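Long-range contact in SxtG (Microseira wollei, PDB 6U1R), which probably transfers an amidino group, as amidinotransferases do, in the biosynthetic pathway of the paralytic shellfish toxin saxitoxin: residues A[119-124]-A[155-160]. Numbering follows the deposited sequence.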
loop_
_atom_site.group_PDB
_atom_site.type_symbol
_atom_site.label_atom_id
_atom_site.label_comp_id
_atom_site.label_asym_id
_atom_site.label_seq_id
_atom_site.Cartn_x
_atom_site.Cartn_y
_atom_site.Cartn_z
ATOM N N PHE A 119 -6.853 -16.774 6.107
ATOM C CA PHE A 119 -6.621 -15.482 6.741
ATOM C C PHE A 119 -7.934 -14.702 6.805
ATOM O O PHE A 119 -8.941 -15.080 6.209
ATOM C CB PHE A 119 -5.504 -14.701 6.026
ATOM C CG PHE A 119 -5.702 -14.535 4.530
ATOM C CD1 PHE A 119 -6.453 -13.482 4.030
ATOM C CD2 PHE A 119 -5.119 -15.422 3.630
ATOM C CE1 PHE A 119 -6.608 -13.299 2.659
ATOM C CE2 PHE A 119 -5.278 -15.258 2.251
ATOM C CZ PHE A 119 -6.028 -14.202 1.763
ATOM N N SER A 120 -7.917 -13.603 7.551
ATOM C CA SER A 120 -9.158 -12.902 7.839
ATOM C C SER A 120 -8.851 -11.449 8.163
ATOM O O SER A 120 -7.783 -11.127 8.687
ATOM C CB SER A 120 -9.891 -13.551 9.020
ATOM O OG SER A 120 -9.101 -13.445 10.179
ATOM N N THR A 121 -9.801 -10.588 7.841
ATOM C CA THR A 121 -9.809 -9.193 8.233
ATOM C C THR A 121 -10.946 -8.995 9.231
ATOM O O THR A 121 -11.729 -9.926 9.494
ATOM C CB THR A 121 -10.024 -8.272 7.027
ATOM O OG1 THR A 121 -11.394 -8.362 6.602
ATOM C CG2 THR A 121 -9.129 -8.661 5.854
ATOM N N PRO A 122 -11.104 -7.792 9.773
ATOM C CA PRO A 122 -12.235 -7.549 10.681
ATOM C C PRO A 122 -13.591 -7.725 10.016
ATOM O O PRO A 122 -14.594 -7.875 10.722
ATOM C CB PRO A 122 -12.004 -6.100 11.144
ATOM C CG PRO A 122 -10.488 -5.945 11.073
ATOM C CD PRO A 122 -10.129 -6.693 9.793
ATOM N N ALA A 123 -13.655 -7.745 8.679
ATOM C CA ALA A 123 -14.922 -7.776 7.962
ATOM C C ALA A 123 -15.196 -9.061 7.180
ATOM O O ALA A 123 -16.346 -9.284 6.791
ATOM C CB ALA A 123 -14.994 -6.600 6.977
ATOM N N TRP A 124 -14.187 -9.885 6.902
ATOM C CA TRP A 124 -14.384 -11.054 6.047
ATOM C C TRP A 124 -13.230 -12.021 6.249
ATOM O O TRP A 124 -12.184 -11.662 6.791
ATOM C CB TRP A 124 -14.512 -10.677 4.558
ATOM C CG TRP A 124 -13.412 -9.792 4.014
ATOM C CD1 TRP A 124 -13.470 -8.446 3.848
ATOM C CD2 TRP A 124 -12.115 -10.202 3.534
ATOM N NE1 TRP A 124 -12.289 -7.980 3.309
ATOM C CE2 TRP A 124 -11.441 -9.036 3.105
ATOM C CE3 TRP A 124 -11.461 -11.430 3.433
ATOM C CZ2 TRP A 124 -10.153 -9.068 2.580
ATOM C CZ3 TRP A 124 -10.187 -11.466 2.926
ATOM C CH2 TRP A 124 -9.540 -10.284 2.492
ATOM N N ASN A 155 -8.911 -13.346 -2.030
ATOM C CA ASN A 155 -7.981 -14.453 -1.828
ATOM C C ASN A 155 -6.549 -14.087 -2.186
ATOM O O ASN A 155 -5.626 -14.825 -1.827
ATOM C CB ASN A 155 -8.422 -15.662 -2.638
ATOM C CG ASN A 155 -9.729 -16.231 -2.155
ATOM O OD1 ASN A 155 -10.789 -15.748 -2.532
ATOM N ND2 ASN A 155 -9.665 -17.252 -1.287
ATOM N N ARG A 156 -6.340 -12.984 -2.900
ATOM C CA ARG A 156 -5.004 -12.557 -3.306
ATOM C C ARG A 156 -4.438 -11.444 -2.423
ATOM O O ARG A 156 -3.407 -10.866 -2.759
ATOM C CB ARG A 156 -5.047 -12.133 -4.786
ATOM C CG ARG A 156 -5.751 -13.161 -5.675
ATOM C CD ARG A 156 -5.618 -12.846 -7.156
ATOM N NE ARG A 156 -4.274 -13.120 -7.665
ATOM C CZ ARG A 156 -3.936 -13.057 -8.947
ATOM N NH1 ARG A 156 -4.841 -12.731 -9.854
ATOM N NH2 ARG A 156 -2.695 -13.356 -9.319
ATOM N N TYR A 157 -5.049 -11.196 -1.257
ATOM C CA TYR A 157 -4.684 -10.083 -0.378
ATOM C C TYR A 157 -3.219 -10.113 0.035
ATOM O O TYR A 157 -2.616 -9.058 0.282
ATOM C CB TYR A 157 -5.536 -10.158 0.884
ATOM C CG TYR A 157 -5.982 -8.850 1.515
ATOM C CD1 TYR A 157 -6.692 -7.906 0.791
ATOM C CD2 TYR A 157 -5.772 -8.618 2.862
ATOM C CE1 TYR A 157 -7.151 -6.751 1.398
ATOM C CE2 TYR A 157 -6.219 -7.487 3.475
ATOM C CZ TYR A 157 -6.922 -6.556 2.747
ATOM O OH TYR A 157 -7.355 -5.428 3.416
ATOM N N PHE A 158 -2.647 -11.305 0.187
ATOM C CA PHE A 158 -1.280 -11.470 0.663
ATOM C C PHE A 158 -0.383 -12.091 -0.398
ATOM O O PHE A 158 0.658 -12.680 -0.077
ATOM C CB PHE A 158 -1.270 -12.306 1.945
ATOM C CG PHE A 158 -1.909 -11.607 3.105
ATOM C CD1 PHE A 158 -1.288 -10.517 3.680
ATOM C CD2 PHE A 158 -3.148 -12.005 3.594
ATOM C CE1 PHE A 158 -1.858 -9.835 4.734
ATOM C CE2 PHE A 158 -3.733 -11.309 4.654
ATOM C CZ PHE A 158 -3.088 -10.230 5.218
ATOM N N GLU A 159 -0.748 -11.952 -1.662
ATOM C CA GLU A 159 0.044 -12.600 -2.684
ATOM C C GLU A 159 1.422 -11.972 -2.832
ATOM O O GLU A 159 2.326 -12.633 -3.353
ATOM C CB GLU A 159 -0.701 -12.576 -4.014
ATOM C CG GLU A 159 -0.166 -13.570 -5.000
ATOM C CD GLU A 159 -1.166 -13.888 -6.095
ATOM O OE1 GLU A 159 -2.354 -14.133 -5.779
ATOM O OE2 GLU A 159 -0.791 -13.878 -7.296
ATOM N N ALA A 160 1.628 -10.723 -2.390
ATOM C CA ALA A 160 2.970 -10.164 -2.515
ATOM C C ALA A 160 3.988 -10.853 -1.611
ATOM O O ALA A 160 5.192 -10.668 -1.811
ATOM C CB ALA A 160 2.968 -8.663 -2.213
#
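Phe158 drives the CD2–CE2 edge of its ring into one face of Phe119, a T-shaped pair with planes at 89°; CD2 stands over the ring centre and CE2 comes within 3.5 Å of Phe119 CD1. A chi1 of 53° tucks CG of Phe119 between the backbone N and the carbonyl carbon, on a CB that already points toward 155–160. The CZ end of this ring meets the carbonyl O of Asn155 near the ring plane at 3.7 Å, while Tyr157 CB touches CE1 obliquely. A second edge-to-face pair has the roles of the segments exchanged: Trp124 presents CZ2 and CH2 to a face of Tyr157, CZ2 over its centre, with planes at 80°. Thr121 CG2 adds an oblique contact to Tyr157 CE2 at 3.9 Å. OG1 of the same threonine accepts from Ala123 N at 3.1 Å, an ST turn within a bend also closed by Thr121 N to Trp124 O. Tyr157 OH bonds to Pro183 O and Trp124 NE1 to Gln184 O. The contact thus joins the two-stranded hairpin 119–120/125–126 to the loop between strand 145–148 and helix 164–172, beside the second subunit, whose Phe158 packs on Tyr157.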